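Mandelate racemase/muconate lactonizing protein (Alicyclobacillus acidocaldarius LAA1, PDB 3QLD) is of unknown function but belongs to the enolase superfamily, pairing an N-terminal capping domain with a C-terminal TIM-barrel-type domain. Local coordinates at residues 155-158 against 159-163; 358-362 against 363-367. One frame throughout, in Å; residues are numbered along the deposited sequence.

Overall arrangement
Contacts 1 and 2 are both local, each made within one run of chain, and they lie apart: their centres are about 33 Å from each other, and their nearest atoms about 20 Å. Contact 1 is the last turns of helix 150-162, which packs on strand 137-144 of the barrel. Contact 2 is the start of helix 362-368, where the chain goes from strand 347-349, antiparallel at the edge of the barrel sheet, to strand 369-376 of the N-terminal antiparallel sheet. Both are partly buried, with valines and an alanine turned inward and charged residues outside. Within the helix of contact 1, backbone carbonyls take the amides; at the helix start of contact 2 the Asp361 carboxylate adds a cap on Ala364 N.

Contact 1: 155-158 against 159-163; sequences QSVD and AAVEQ
Gln155 accepts from Ala159 N through its backbone O, the first of four successive i to i+4 bonds along this helix. Ser156 O takes Ala160 N at 3.0 Å. The Ser156 hydroxyl turns back to Val152 O, one turn earlier. Val157 adds side-chain packing to its backbone bond with Val161. The two valines lie side by side and point the same way, with Val157 CG1 4.1 Å from Val161 CG2. Each has CG1 anti to its own backbone N (chi1 -169° in Val157, 175° in Val161). CG2 of Val161 therefore lies beside its own N and rests on Val157 O at 3.0 Å. Asp158 O receives Glu162 N at 2.7 Å. Glu162 CG, beside its own backbone N (chi1 -77°), lies 3.1 Å from Asp158 O, and the chain runs on extended from there. The two carboxylates stay apart, with Asp158 OD2 5.4 Å from Glu162 OE2. Asp158 OD1 is instead held by Tyr188 OH and by a salt bridge to Arg187. Near the helix end, Gln163 NE2 donates to Ala159 O at 2.7 Å, from above the carbonyl plane. The helix belongs to a beta-alpha-beta unit between strands 137-144 and 167-171. Ser156, Val157 and Ala160 pack on strand 137-144, while Tyr188, just after helix 178-187, covers Val157 and Val161.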
# COMPACT_ATOMS: atom_id res chain seq x y z
N GLN A 155 -20.43 -7.62 -32.52
CA GLN A 155 -19.40 -8.04 -33.45
C GLN A 155 -18.18 -8.53 -32.68
O GLN A 155 -17.64 -9.57 -33.03
CB GLN A 155 -19.08 -6.93 -34.41
CG GLN A 155 -20.33 -6.47 -35.21
CD GLN A 155 -20.11 -5.16 -36.03
OE1 GLN A 155 -19.02 -4.93 -36.62
NE2 GLN A 155 -21.14 -4.32 -36.08
N SER A 156 -17.77 -7.81 -31.62
CA SER A 156 -16.65 -8.25 -30.80
C SER A 156 -16.94 -9.59 -30.15
O SER A 156 -16.05 -10.44 -30.14
CB SER A 156 -16.33 -7.23 -29.70
OG SER A 156 -15.84 -6.04 -30.29
N VAL A 157 -18.14 -9.77 -29.59
CA VAL A 157 -18.55 -11.07 -28.99
C VAL A 157 -18.50 -12.28 -29.93
O VAL A 157 -17.93 -13.34 -29.61
CB VAL A 157 -19.95 -11.01 -28.41
CG1 VAL A 157 -20.21 -12.28 -27.57
CG2 VAL A 157 -20.17 -9.67 -27.55
N ASP A 158 -19.12 -12.14 -31.07
CA ASP A 158 -19.05 -13.15 -32.15
C ASP A 158 -17.61 -13.55 -32.47
O ASP A 158 -17.30 -14.75 -32.52
CB ASP A 158 -19.72 -12.58 -33.40
CG ASP A 158 -21.22 -12.45 -33.24
OD1 ASP A 158 -21.80 -13.03 -32.28
OD2 ASP A 158 -21.87 -11.80 -34.10
N ALA A 159 -16.74 -12.53 -32.61
CA ALA A 159 -15.32 -12.72 -32.94
C ALA A 159 -14.62 -13.51 -31.85
O ALA A 159 -13.88 -14.45 -32.16
CB ALA A 159 -14.63 -11.39 -33.19
N ALA A 160 -14.93 -13.19 -30.58
CA ALA A 160 -14.34 -13.96 -29.49
C ALA A 160 -14.85 -15.38 -29.51
O ALA A 160 -14.13 -16.34 -29.25
CB ALA A 160 -14.65 -13.30 -28.11
N VAL A 161 -16.14 -15.52 -29.75
CA VAL A 161 -16.74 -16.85 -29.68
C VAL A 161 -16.19 -17.73 -30.84
O VAL A 161 -15.82 -18.89 -30.62
CB VAL A 161 -18.28 -16.80 -29.73
CG1 VAL A 161 -18.88 -18.24 -29.78
CG2 VAL A 161 -18.82 -16.04 -28.53
N GLU A 162 -16.08 -17.12 -32.02
CA GLU A 162 -15.63 -17.83 -33.23
C GLU A 162 -14.26 -18.39 -32.93
O GLU A 162 -13.86 -19.42 -33.51
CB GLU A 162 -15.59 -16.89 -34.43
CG GLU A 162 -16.97 -16.59 -35.05
CD GLU A 162 -17.00 -15.32 -35.92
OE1 GLU A 162 -15.93 -14.70 -36.19
OE2 GLU A 162 -18.12 -14.93 -36.36
N GLN A 163 -13.56 -17.78 -31.96
CA GLN A 163 -12.15 -18.14 -31.71
C GLN A 163 -12.02 -19.18 -30.62
O GLN A 163 -10.93 -19.68 -30.35
CB GLN A 163 -11.35 -16.90 -31.40
CG GLN A 163 -11.28 -15.95 -32.58
CD GLN A 163 -10.60 -14.66 -32.25
OE1 GLN A 163 -9.40 -14.64 -32.00
NE2 GLN A 163 -11.35 -13.56 -32.25

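Contact 2: 358-362 against 363-367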
# COMPACT_ATOMS: atom_id res chain seq x y z
N ASP A 358 14.50 -22.58 -19.18
CA ASP A 358 14.81 -23.23 -20.49
C ASP A 358 13.99 -22.70 -21.66
O ASP A 358 14.39 -22.86 -22.81
CB ASP A 358 14.63 -24.75 -20.43
CG ASP A 358 15.79 -25.44 -19.71
OD1 ASP A 358 16.76 -24.70 -19.37
OD2 ASP A 358 15.76 -26.69 -19.49
N TRP A 359 12.87 -22.06 -21.31
CA TRP A 359 11.93 -21.50 -22.21
C TRP A 359 12.20 -20.02 -22.55
O TRP A 359 11.64 -19.50 -23.49
CB TRP A 359 10.52 -21.61 -21.61
CG TRP A 359 9.97 -22.97 -21.65
CD1 TRP A 359 10.63 -24.12 -22.02
CD2 TRP A 359 8.63 -23.38 -21.28
NE1 TRP A 359 9.79 -25.20 -21.92
CE2 TRP A 359 8.56 -24.79 -21.48
CE3 TRP A 359 7.49 -22.70 -20.81
CZ2 TRP A 359 7.40 -25.53 -21.22
CZ3 TRP A 359 6.31 -23.47 -20.54
CH2 TRP A 359 6.28 -24.85 -20.76
N VAL A 360 13.07 -19.37 -21.80
CA VAL A 360 13.38 -17.97 -21.99
C VAL A 360 14.28 -17.68 -23.20
O VAL A 360 15.38 -18.26 -23.32
CB VAL A 360 14.00 -17.37 -20.71
CG1 VAL A 360 14.32 -15.88 -20.94
CG2 VAL A 360 13.07 -17.55 -19.50
N ASP A 361 13.83 -16.77 -24.06
CA ASP A 361 14.61 -16.25 -25.20
C ASP A 361 15.52 -15.15 -24.69
O ASP A 361 15.08 -14.00 -24.47
CB ASP A 361 13.67 -15.78 -26.32
CG ASP A 361 14.42 -15.31 -27.61
OD1 ASP A 361 15.61 -15.00 -27.54
OD2 ASP A 361 13.79 -15.22 -28.68
N ARG A 362 16.78 -15.52 -24.46
CA ARG A 362 17.81 -14.60 -23.98
C ARG A 362 18.01 -13.44 -24.91
O ARG A 362 18.24 -12.33 -24.43
CB ARG A 362 19.15 -15.31 -23.70
CG ARG A 362 19.18 -16.51 -22.68
CD ARG A 362 18.04 -16.52 -21.67
NE ARG A 362 18.29 -17.38 -20.49
CZ ARG A 362 17.83 -18.63 -20.36
NH1 ARG A 362 17.12 -19.20 -21.35
NH2 ARG A 362 18.08 -19.32 -19.25
N ASP A 363 17.89 -13.63 -26.23
CA ASP A 363 18.04 -12.51 -27.19
C ASP A 363 16.91 -11.50 -27.09
O ASP A 363 17.12 -10.30 -27.27
CB ASP A 363 18.06 -12.96 -28.67
CG ASP A 363 19.34 -13.71 -29.06
OD1 ASP A 363 20.43 -13.34 -28.60
OD2 ASP A 363 19.24 -14.67 -29.85
N ALA A 364 15.70 -12.01 -26.89
CA ALA A 364 14.56 -11.12 -26.73
C ALA A 364 14.71 -10.34 -25.41
O ALA A 364 14.59 -9.11 -25.41
CB ALA A 364 13.23 -11.90 -26.82
N VAL A 365 15.03 -11.05 -24.34
CA VAL A 365 15.21 -10.37 -23.05
C VAL A 365 16.23 -9.24 -23.22
O VAL A 365 16.03 -8.09 -22.75
CB VAL A 365 15.61 -11.36 -21.93
CG1 VAL A 365 16.12 -10.60 -20.66
CG2 VAL A 365 14.46 -12.24 -21.58
N ARG A 366 17.33 -9.55 -23.91
CA ARG A 366 18.39 -8.57 -24.10
C ARG A 366 17.98 -7.38 -24.95
O ARG A 366 18.26 -6.22 -24.57
CB ARG A 366 19.63 -9.24 -24.66
CG ARG A 366 20.54 -9.72 -23.57
CD ARG A 366 22.00 -9.28 -23.90
NE ARG A 366 22.23 -9.16 -25.36
CZ ARG A 366 23.27 -8.57 -25.95
NH1 ARG A 366 24.27 -8.03 -25.23
NH2 ARG A 366 23.31 -8.52 -27.28
N ARG A 367 17.27 -7.64 -26.06
CA ARG A 367 16.82 -6.53 -26.93
C ARG A 367 15.86 -5.57 -26.21
O ARG A 367 15.97 -4.35 -26.39
CB ARG A 367 16.21 -7.01 -28.26
CG ARG A 367 15.59 -5.83 -29.18
CD ARG A 367 16.65 -4.80 -29.77
NE ARG A 367 16.04 -3.68 -30.54
CZ ARG A 367 15.56 -2.54 -30.02
NH1 ARG A 367 15.57 -2.31 -28.70
NH2 ARG A 367 15.05 -1.60 -30.83
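Val360 lays CG1 against CG2 of Val365, 3.7 Å away, and the two side chains cross obliquely. This apolar pair joins the last part of the loop to the first turn of helix 362-368. Val365 CG2 also rests on the carbonyl O of Asp361, at 3.4 Å. Asp361 is the N-cap. Its CG is anti to the backbone N (chi1 -176°), which carries the carboxylate forward to the first turn. OD1 accepts from Ala364 N at 3.1 Å. The amide meets the carboxylate from above its plane, 73° out of it, although the N-H itself points fairly straight at OD1 (157°). The methyl of Ala364 lies 3.7 Å from Asp361 CG and packs against the capping group. The Asp361 carbonyl O accepts from Val365 N at 3.0 Å. The next helical bond runs from Arg366 N to Arg362 O. Arg362 bends at chi2 and returns along the loop, where NH1 donates to Val360 O at 2.8 Å. Its NH2 forms a salt bridge with Glu43, at the start of strand 43-48, and its side chain lies on Trp45 of that strand, as does Val360. The helix start is thus tied to the N-terminal sheet. Asp361 OD1 and Asp363 OD2 are 4.3 Å apart. This proximity of like charges is probably unfavourable, but the positive end of the helix dipole would be expected to offset it and to favour the ionised form of Asp361.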